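Local coordinates for RagB/SusD domain protein (Flavobacterium johnsoniae, PDB 5J5U) that binds chitin as a SusD-like protein encoded in a chitin-conversion locus, and probably works at the outer membrane, at residues K64-T70 with L448-N452; A71-Y77 with I118-P123; V76-L81 with V111-L115. The contacts are given in a common frame with arbitrary orientation. Numbering follows the deposited sequence.

Contact 1: K64-T70 with L448-N452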
loop_
_atom_site.group_PDB
_atom_site.type_symbol
_atom_site.label_atom_id
_atom_site.label_comp_id
_atom_site.label_asym_id
_atom_site.label_seq_id
_atom_site.Cartn_x
_atom_site.Cartn_y
_atom_site.Cartn_z
ATOM N N LYS A 64 5.790 17.838 10.414
ATOM C CA LYS A 64 5.899 16.743 11.373
ATOM C C LYS A 64 4.903 16.839 12.499
ATOM O O LYS A 64 4.733 17.899 13.095
ATOM C CB LYS A 64 7.300 16.690 11.993
ATOM C CG LYS A 64 8.405 16.593 11.009
ATOM C CD LYS A 64 9.571 15.840 11.615
ATOM C CE LYS A 64 10.359 16.691 12.580
ATOM N NZ LYS A 64 11.713 16.099 12.840
ATOM N N VAL A 65 4.261 15.714 12.782
ATOM C CA VAL A 65 3.474 15.508 14.005
ATOM C C VAL A 65 3.891 14.124 14.486
ATOM O O VAL A 65 3.689 13.123 13.760
ATOM C CB VAL A 65 1.936 15.553 13.769
ATOM C CG1 VAL A 65 1.186 15.467 15.098
ATOM C CG2 VAL A 65 1.526 16.823 13.025
ATOM N N ASP A 66 4.508 14.072 15.663
ATOM C CA ASP A 66 5.062 12.827 16.215
ATOM C C ASP A 66 4.049 11.701 16.210
ATOM O O ASP A 66 4.351 10.587 15.830
ATOM C CB ASP A 66 5.574 13.029 17.654
ATOM C CG ASP A 66 6.767 13.948 17.727
ATOM O OD1 ASP A 66 7.430 14.145 16.684
ATOM O OD2 ASP A 66 7.049 14.478 18.831
ATOM N N GLU A 67 2.853 12.002 16.676
ATOM C CA GLU A 67 1.791 11.025 16.751
ATOM C C GLU A 67 1.480 10.452 15.369
ATOM O O GLU A 67 1.215 9.243 15.224
ATOM C CB GLU A 67 0.537 11.656 17.353
ATOM C CG GLU A 67 -0.622 10.721 17.438
ATOM C CD GLU A 67 -1.937 11.420 17.698
ATOM O OE1 GLU A 67 -2.417 12.074 16.760
ATOM O OE2 GLU A 67 -2.502 11.288 18.815
ATOM N N TYR A 68 1.521 11.315 14.352
ATOM C CA TYR A 68 1.150 10.892 13.002
ATOM C C TYR A 68 2.223 9.996 12.448
ATOM O O TYR A 68 1.930 8.966 11.867
ATOM C CB TYR A 68 0.901 12.082 12.077
ATOM C CG TYR A 68 -0.314 12.936 12.424
ATOM C CD1 TYR A 68 -1.174 12.577 13.461
ATOM C CD2 TYR A 68 -0.629 14.091 11.676
ATOM C CE1 TYR A 68 -2.298 13.352 13.777
ATOM C CE2 TYR A 68 -1.765 14.878 11.978
ATOM C CZ TYR A 68 -2.589 14.498 13.030
ATOM O OH TYR A 68 -3.696 15.244 13.369
ATOM N N ALA A 69 3.475 10.372 12.665
ATOM C CA ALA A 69 4.595 9.595 12.171
ATOM C C ALA A 69 4.791 8.273 12.928
ATOM O O ALA A 69 5.300 7.322 12.331
ATOM C CB ALA A 69 5.879 10.423 12.230
ATOM N N THR A 70 4.392 8.196 14.214
ATOM C CA THR A 70 4.639 6.972 14.968
ATOM C C THR A 70 3.415 6.077 15.186
ATOM O O THR A 70 3.535 5.008 15.810
ATOM C CB THR A 70 5.229 7.280 16.353
ATOM O OG1 THR A 70 4.275 7.999 17.144
ATOM C CG2 THR A 70 6.525 8.081 16.226
ATOM N N LEU A 448 9.421 7.402 7.984
ATOM C CA LEU A 448 8.941 8.027 9.208
ATOM C C LEU A 448 9.881 7.580 10.345
ATOM O O LEU A 448 10.708 6.666 10.167
ATOM C CB LEU A 448 7.479 7.658 9.490
ATOM C CG LEU A 448 6.458 8.093 8.423
ATOM C CD1 LEU A 448 5.044 7.653 8.813
ATOM C CD2 LEU A 448 6.490 9.610 8.174
ATOM N N TYR A 449 9.797 8.242 11.497
ATOM C CA TYR A 449 10.857 8.101 12.492
ATOM C C TYR A 449 10.401 7.329 13.745
ATOM O O TYR A 449 9.228 7.368 14.125
ATOM C CB TYR A 449 11.404 9.494 12.848
ATOM C CG TYR A 449 10.343 10.539 13.169
ATOM C CD1 TYR A 449 9.833 11.377 12.178
ATOM C CD2 TYR A 449 9.855 10.694 14.464
ATOM C CE1 TYR A 449 8.868 12.335 12.466
ATOM C CE2 TYR A 449 8.899 11.655 14.760
ATOM C CZ TYR A 449 8.408 12.475 13.747
ATOM O OH TYR A 449 7.439 13.409 14.035
ATOM N N TYR A 450 11.343 6.630 14.378
ATOM C CA TYR A 450 11.051 5.879 15.605
ATOM C C TYR A 450 10.609 6.844 16.701
ATOM O O TYR A 450 11.123 7.961 16.769
ATOM C CB TYR A 450 12.269 5.113 16.111
ATOM C CG TYR A 450 13.116 4.332 15.122
ATOM C CD1 TYR A 450 12.566 3.448 14.215
ATOM C CD2 TYR A 450 14.499 4.469 15.144
ATOM C CE1 TYR A 450 13.389 2.723 13.334
ATOM C CE2 TYR A 450 15.322 3.761 14.294
ATOM C CZ TYR A 450 14.778 2.895 13.391
ATOM O OH TYR A 450 15.629 2.213 12.553
ATOM N N PRO A 451 9.655 6.423 17.562
ATOM C CA PRO A 451 9.266 7.304 18.673
ATOM C C PRO A 451 10.377 7.442 19.705
ATOM O O PRO A 451 11.139 6.491 19.952
ATOM C CB PRO A 451 8.025 6.607 19.274
ATOM C CG PRO A 451 8.179 5.178 18.887
ATOM C CD PRO A 451 8.885 5.166 17.551
ATOM N N ASN A 452 10.459 8.636 20.276
ATOM C CA ASN A 452 11.415 8.976 21.306
ATOM C C ASN A 452 11.323 8.069 22.563
ATOM O O ASN A 452 12.293 7.913 23.311
ATOM C CB ASN A 452 11.242 10.452 21.686
ATOM C CG ASN A 452 12.370 10.950 22.553
ATOM O OD1 ASN A 452 13.532 10.742 22.229
ATOM N ND2 ASN A 452 12.037 11.572 23.680
#
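Tyr449 dominates this contact, in which an extended, irregular segment, 448-452, lies against the first turn of helix 66-90. With chi1 in the p well (49°) and chi2 near -92°, its ring reaches back over the helix start, and Tyr449 OH donates a hydrogen bond to Asp66 OD1 at 2.7 Å. Asp66, in the m rotamer, turns its carboxylate to the edge of the ring, close to the ring plane. One ring face is covered by Ala69, whose CB makes a CH-pi contact 3.9 Å from the ring centroid. Lys64, also m at chi1, stretches along the same tyrosine: Lys64 CD lies 3.7 Å from Tyr449 CE1, while the ammonium is so distant that any cation-pi attraction is at most weak. In SusD-like proteins TPR-type helices form a scaffold on which the rest of the chain packs, and helix 66-90 is probably part of it; here segments whose closest ends are 378 positions apart meet, and Val65 occupies the N-cap of the helix. Thr70 adopts the p rotamer, which lets Thr70 OG1 donate to Asp66 O at 2.9 Å, one turn back, and presents the methyl to the other segment: Thr70 CG2 is 3.5 Å from Tyr449 O and 3.7 Å from Pro451 CB. Leu448, m and t, places CD1 3.5 Å from Ala69 O and CD2 4.2 Å from Ala69 CB. Tyr450 points its CA-to-CB bond away from the helix start, and its ring packs edge-to-face on Tyr140, against helix 459-468 and on Trp73, further along helix 66-90.

Contact 2: A71-Y77 with I118-P123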
loop_
_atom_site.group_PDB
_atom_site.type_symbol
_atom_site.label_atom_id
_atom_site.label_comp_id
_atom_site.label_asym_id
_atom_site.label_seq_id
_atom_site.Cartn_x
_atom_site.Cartn_y
_atom_site.Cartn_z
ATOM N N ALA A 71 2.258 6.490 14.669
ATOM C CA ALA A 71 1.013 5.722 14.809
ATOM C C ALA A 71 1.096 4.247 14.325
ATOM O O ALA A 71 0.636 3.325 15.019
ATOM C CB ALA A 71 -0.105 6.444 14.079
ATOM N N LEU A 72 1.652 4.026 13.129
ATOM C CA LEU A 72 1.875 2.657 12.643
ATOM C C LEU A 72 2.743 1.857 13.642
ATOM O O LEU A 72 2.370 0.763 14.051
ATOM C CB LEU A 72 2.539 2.667 11.261
ATOM C CG LEU A 72 2.716 1.332 10.530
ATOM C CD1 LEU A 72 1.362 0.769 10.167
ATOM C CD2 LEU A 72 3.578 1.491 9.288
ATOM N N TRP A 73 3.887 2.421 14.043
ATOM C CA TRP A 73 4.758 1.772 15.020
ATOM C C TRP A 73 4.001 1.326 16.281
ATOM O O TRP A 73 3.965 0.140 16.640
ATOM C CB TRP A 73 5.873 2.724 15.404
ATOM C CG TRP A 73 6.810 2.232 16.464
ATOM C CD1 TRP A 73 6.588 2.193 17.809
ATOM C CD2 TRP A 73 8.148 1.760 16.263
ATOM N NE1 TRP A 73 7.698 1.699 18.455
ATOM C CE2 TRP A 73 8.675 1.444 17.530
ATOM C CE3 TRP A 73 8.951 1.577 15.130
ATOM C CZ2 TRP A 73 9.959 0.953 17.699
ATOM C CZ3 TRP A 73 10.224 1.086 15.296
ATOM C CH2 TRP A 73 10.715 0.777 16.579
ATOM N N ARG A 74 3.384 2.303 16.924
ATOM C CA ARG A 74 2.709 2.090 18.188
ATOM C C ARG A 74 1.614 1.035 18.090
ATOM O O ARG A 74 1.528 0.156 18.952
ATOM C CB ARG A 74 2.122 3.395 18.688
ATOM C CG ARG A 74 1.066 3.207 19.745
ATOM C CD ARG A 74 0.409 4.532 20.070
ATOM N NE ARG A 74 -0.312 4.462 21.343
ATOM C CZ ARG A 74 -1.595 4.129 21.463
ATOM N NH1 ARG A 74 -2.324 3.846 20.383
ATOM N NH2 ARG A 74 -2.151 4.088 22.670
ATOM N N ASN A 75 0.808 1.078 17.026
ATOM C CA ASN A 75 -0.323 0.170 16.978
ATOM C C ASN A 75 0.041 -1.215 16.472
ATOM O O ASN A 75 -0.538 -2.224 16.913
ATOM C CB ASN A 75 -1.464 0.758 16.157
ATOM C CG ASN A 75 -2.350 1.682 16.995
ATOM O OD1 ASN A 75 -1.886 2.312 17.943
ATOM N ND2 ASN A 75 -3.634 1.694 16.701
ATOM N N VAL A 76 1.011 -1.295 15.580
ATOM C CA VAL A 76 1.481 -2.611 15.182
ATOM C C VAL A 76 2.111 -3.337 16.389
ATOM O O VAL A 76 1.785 -4.487 16.649
ATOM C CB VAL A 76 2.494 -2.540 14.003
ATOM C CG1 VAL A 76 3.312 -3.812 13.926
ATOM C CG2 VAL A 76 1.760 -2.299 12.698
ATOM N N TYR A 77 2.956 -2.664 17.160
ATOM C CA TYR A 77 3.542 -3.364 18.287
ATOM C C TYR A 77 2.533 -3.607 19.416
ATOM O O TYR A 77 2.619 -4.619 20.098
ATOM C CB TYR A 77 4.764 -2.615 18.811
ATOM C CG TYR A 77 5.945 -2.778 17.887
ATOM C CD1 TYR A 77 6.467 -4.042 17.607
ATOM C CD2 TYR A 77 6.524 -1.682 17.274
ATOM C CE1 TYR A 77 7.555 -4.196 16.750
ATOM C CE2 TYR A 77 7.596 -1.830 16.414
ATOM C CZ TYR A 77 8.100 -3.081 16.148
ATOM O OH TYR A 77 9.161 -3.197 15.285
ATOM N N ILE A 118 8.266 1.352 6.353
ATOM C CA ILE A 118 8.079 2.730 6.780
ATOM C C ILE A 118 9.259 3.195 7.691
ATOM O O ILE A 118 9.705 4.348 7.582
ATOM C CB ILE A 118 6.722 2.912 7.461
ATOM C CG1 ILE A 118 5.614 2.997 6.407
ATOM C CG2 ILE A 118 6.680 4.198 8.286
ATOM C CD1 ILE A 118 5.651 4.306 5.610
ATOM N N TYR A 119 9.793 2.326 8.558
ATOM C CA TYR A 119 10.773 2.848 9.537
ATOM C C TYR A 119 12.194 2.367 9.311
ATOM O O TYR A 119 13.133 2.889 9.913
ATOM C CB TYR A 119 10.350 2.500 10.964
ATOM C CG TYR A 119 9.005 3.063 11.360
ATOM C CD1 TYR A 119 8.881 4.374 11.793
ATOM C CD2 TYR A 119 7.848 2.272 11.307
ATOM C CE1 TYR A 119 7.644 4.898 12.173
ATOM C CE2 TYR A 119 6.597 2.794 11.673
ATOM C CZ TYR A 119 6.519 4.116 12.117
ATOM O OH TYR A 119 5.298 4.662 12.486
ATOM N N GLY A 120 12.355 1.345 8.474
ATOM C CA GLY A 120 13.666 0.780 8.211
ATOM C C GLY A 120 14.011 -0.383 9.118
ATOM O O GLY A 120 13.253 -1.364 9.187
ATOM N N ASP A 121 15.161 -0.299 9.792
ATOM C CA ASP A 121 15.537 -1.315 10.769
ATOM C C ASP A 121 14.572 -1.230 11.945
ATOM O O ASP A 121 14.347 -0.160 12.483
ATOM C CB ASP A 121 16.978 -1.143 11.273
ATOM C CG ASP A 121 18.036 -1.354 10.186
ATOM O OD1 ASP A 121 17.722 -1.778 9.052
ATOM O OD2 ASP A 121 19.218 -1.092 10.483
ATOM N N VAL A 122 13.974 -2.350 12.325
ATOM C CA VAL A 122 12.977 -2.354 13.400
ATOM C C VAL A 122 13.084 -3.631 14.228
ATOM O O VAL A 122 13.538 -4.659 13.729
ATOM C CB VAL A 122 11.512 -2.254 12.856
ATOM C CG1 VAL A 122 11.272 -0.958 12.099
ATOM C CG2 VAL A 122 11.185 -3.451 12.009
ATOM N N PRO A 123 12.650 -3.578 15.494
ATOM C CA PRO A 123 12.518 -4.843 16.236
ATOM C C PRO A 123 11.587 -5.832 15.515
ATOM O O PRO A 123 10.456 -5.508 15.093
ATOM C CB PRO A 123 11.934 -4.411 17.591
ATOM C CG PRO A 123 12.364 -2.981 17.745
ATOM C CD PRO A 123 12.437 -2.391 16.346
#
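An antiparallel helix pair, 66-90 with 98-119, probably part of the TPR-like helical scaffold, continues here into the loop that follows its second helix. Tyr119 OH takes a hydrogen bond from Trp73 N (3.1 Å), whose amide lacks a bond to the preceding turn because helix 66-90 is kinked at Leu72 and Trp73; the same hydroxyl also bonds to Ala69 O, so it bridges the break. The edge of the Trp73 six-membered ring meets the face of Tyr119 in a T-shaped pair, centroids 5.5 Å apart and planes at 82°. Leu72 CD2 packs on Ile118 CG1 at 3.8 Å. Gly120, with positive phi, ends the helix, and beyond it both carboxylate oxygens of Asp121 are satisfied, OD1 by Gln143 N and OD2 in a salt bridge with Arg468. Trp73 CH2 then touches Pro123 CD at 3.6 Å, and one turn along the helix Tyr77 OH donates to Pro123 O at 2.7 Å.

Contact 3: V76-L81 with V111-L115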
loop_
_atom_site.group_PDB
_atom_site.type_symbol
_atom_site.label_atom_id
_atom_site.label_comp_id
_atom_site.label_asym_id
_atom_site.label_seq_id
_atom_site.Cartn_x
_atom_site.Cartn_y
_atom_site.Cartn_z
ATOM N N VAL A 76 1.011 -1.295 15.580
ATOM C CA VAL A 76 1.481 -2.611 15.182
ATOM C C VAL A 76 2.111 -3.337 16.389
ATOM O O VAL A 76 1.785 -4.487 16.649
ATOM C CB VAL A 76 2.494 -2.540 14.003
ATOM C CG1 VAL A 76 3.312 -3.812 13.926
ATOM C CG2 VAL A 76 1.760 -2.299 12.698
ATOM N N TYR A 77 2.956 -2.664 17.160
ATOM C CA TYR A 77 3.542 -3.364 18.287
ATOM C C TYR A 77 2.533 -3.607 19.416
ATOM O O TYR A 77 2.619 -4.619 20.098
ATOM C CB TYR A 77 4.764 -2.615 18.811
ATOM C CG TYR A 77 5.945 -2.778 17.887
ATOM C CD1 TYR A 77 6.467 -4.042 17.607
ATOM C CD2 TYR A 77 6.524 -1.682 17.274
ATOM C CE1 TYR A 77 7.555 -4.196 16.750
ATOM C CE2 TYR A 77 7.596 -1.830 16.414
ATOM C CZ TYR A 77 8.100 -3.081 16.148
ATOM O OH TYR A 77 9.161 -3.197 15.285
ATOM N N ALA A 78 1.580 -2.704 19.626
ATOM C CA ALA A 78 0.596 -2.926 20.685
ATOM C C ALA A 78 -0.403 -4.048 20.351
ATOM O O ALA A 78 -0.707 -4.888 21.198
ATOM C CB ALA A 78 -0.139 -1.645 20.991
ATOM N N ASN A 79 -0.872 -4.110 19.110
ATOM C CA ASN A 79 -2.013 -4.971 18.794
ATOM C C ASN A 79 -1.687 -6.195 17.960
ATOM O O ASN A 79 -2.204 -7.273 18.239
ATOM C CB ASN A 79 -3.107 -4.179 18.060
ATOM C CG ASN A 79 -3.653 -3.027 18.890
ATOM O OD1 ASN A 79 -3.747 -3.127 20.118
ATOM N ND2 ASN A 79 -4.020 -1.923 18.221
ATOM N N GLU A 80 -0.876 -6.024 16.916
ATOM C CA GLU A 80 -0.797 -7.026 15.843
ATOM C C GLU A 80 0.316 -8.061 15.991
ATOM O O GLU A 80 0.038 -9.255 16.025
ATOM C CB GLU A 80 -0.666 -6.322 14.484
ATOM C CG GLU A 80 -1.863 -5.420 14.168
ATOM C CD GLU A 80 -1.677 -4.565 12.922
ATOM O OE1 GLU A 80 -0.774 -4.855 12.098
ATOM O OE2 GLU A 80 -2.442 -3.586 12.773
ATOM N N LEU A 81 1.563 -7.605 16.112
ATOM C CA LEU A 81 2.710 -8.502 16.022
ATOM C C LEU A 81 2.668 -9.593 17.085
ATOM O O LEU A 81 2.933 -10.764 16.800
ATOM C CB LEU A 81 3.999 -7.712 16.130
ATOM C CG LEU A 81 5.248 -8.524 15.840
ATOM C CD1 LEU A 81 5.301 -8.974 14.384
ATOM C CD2 LEU A 81 6.437 -7.651 16.182
ATOM N N VAL A 111 1.983 -8.172 8.272
ATOM C CA VAL A 111 2.034 -7.253 9.398
ATOM C C VAL A 111 3.375 -6.483 9.417
ATOM O O VAL A 111 3.374 -5.257 9.499
ATOM C CB VAL A 111 1.831 -8.003 10.772
ATOM C CG1 VAL A 111 2.197 -7.117 11.977
ATOM C CG2 VAL A 111 0.400 -8.591 10.922
ATOM N N ALA A 112 4.502 -7.185 9.294
ATOM C CA ALA A 112 5.814 -6.562 9.575
ATOM C C ALA A 112 6.385 -5.784 8.382
ATOM O O ALA A 112 7.145 -4.820 8.545
ATOM C CB ALA A 112 6.811 -7.625 10.018
ATOM N N GLN A 113 6.021 -6.237 7.183
ATOM C CA GLN A 113 6.463 -5.622 5.939
ATOM C C GLN A 113 6.138 -4.116 5.856
ATOM O O GLN A 113 6.980 -3.315 5.442
ATOM C CB GLN A 113 5.849 -6.368 4.746
ATOM C CG GLN A 113 6.067 -5.702 3.414
ATOM C CD GLN A 113 4.803 -5.023 2.894
ATOM O OE1 GLN A 113 3.760 -5.679 2.715
ATOM N NE2 GLN A 113 4.888 -3.699 2.641
ATOM N N ARG A 114 4.916 -3.740 6.201
ATOM C CA ARG A 114 4.584 -2.324 6.221
ATOM C C ARG A 114 5.545 -1.611 7.204
ATOM O O ARG A 114 6.174 -0.583 6.862
ATOM C CB ARG A 114 3.104 -2.119 6.600
ATOM C CG ARG A 114 2.092 -2.714 5.552
ATOM C CD ARG A 114 0.759 -3.125 6.168
ATOM N NE ARG A 114 0.938 -3.618 7.532
ATOM C CZ ARG A 114 0.049 -3.509 8.513
ATOM N NH1 ARG A 114 -1.132 -2.955 8.293
ATOM N NH2 ARG A 114 0.351 -3.961 9.728
ATOM N N LEU A 115 5.730 -2.224 8.376
ATOM C CA LEU A 115 6.523 -1.642 9.449
ATOM C C LEU A 115 7.947 -1.277 9.001
ATOM O O LEU A 115 8.339 -0.101 9.061
ATOM C CB LEU A 115 6.562 -2.594 10.652
ATOM C CG LEU A 115 7.049 -2.022 11.988
ATOM C CD1 LEU A 115 6.196 -0.852 12.425
ATOM C CD2 LEU A 115 6.994 -3.095 13.046
#
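Segments 76-81 and 111-115 are both helical and run nearly antiparallel, their axes at 157° and 11.2 Å apart at closest approach; they belong to neighbouring helices, 66-90 and 98-119, of a helical hairpin that is probably part of the TPR-like scaffold of SusD-family proteins. The first segment contains a wider, pi-type turn at 76-80, where Val76 O accepts from both Glu80 N (3.1 Å) and Leu81 N (3.2 Å). The nearest backbones are those of Leu81 and Val111, with CA atoms 6.8 Å apart. Between the helices, Val76 CG1 lies 4.0 Å from Val111 CG1 and 3.9 Å from Leu115 CD2, while Leu81 CD1 reaches Val111 CG1 at 4.3 Å. Tyr77 closes one border of this apolar seam, with Tyr77 CZ only 3.3 Å from Leu115 CD2; its hydroxyl bonds to Pro123 O. Charge is buried on another border: Glu80 and Arg114 form a salt bridge, and Tyr33 OH is hydrogen-bonded to both Glu80 OE2 and Arg114 NH1, tying the pair to helix 31-45. Helix 16-29 covers part of the same region, with Cys26 and Met27 against Glu80. Glu80 OE1 lies at the edge of the Arg114 guanidinium, near its plane, and Val76 CG2 is 3.7 Å from Arg114 NH2. That same Arg114 NH2 donates to Glu80 OE1 at 2.8 Å and to Val111 O, in its own helix, at 3.3 Å.

In the fold
All three contacts use helix 66-90 and follow it from its start, with contact 3 nested in the chain loop closed by contact 2 and contact 2 in that closed by contact 1. Contacts 2 and 3 have centres 7 Å apart, share Val76 and Tyr77, and join the same two helices; Trp73 CA touches Leu115 CD1 at 4.0 Å. Contacts 1 and 2, with centres 10 Å apart, are tied by a hydrogen bond between Tyr119 OH and Ala69 O (2.7 Å) and a weak one between Tyr450 OH and Asp121 O (2.7 Å). Contacts 1 and 3 do not touch, their nearest atoms being about 7 Å apart. A local helix pairing thus passes into packing with a distant segment.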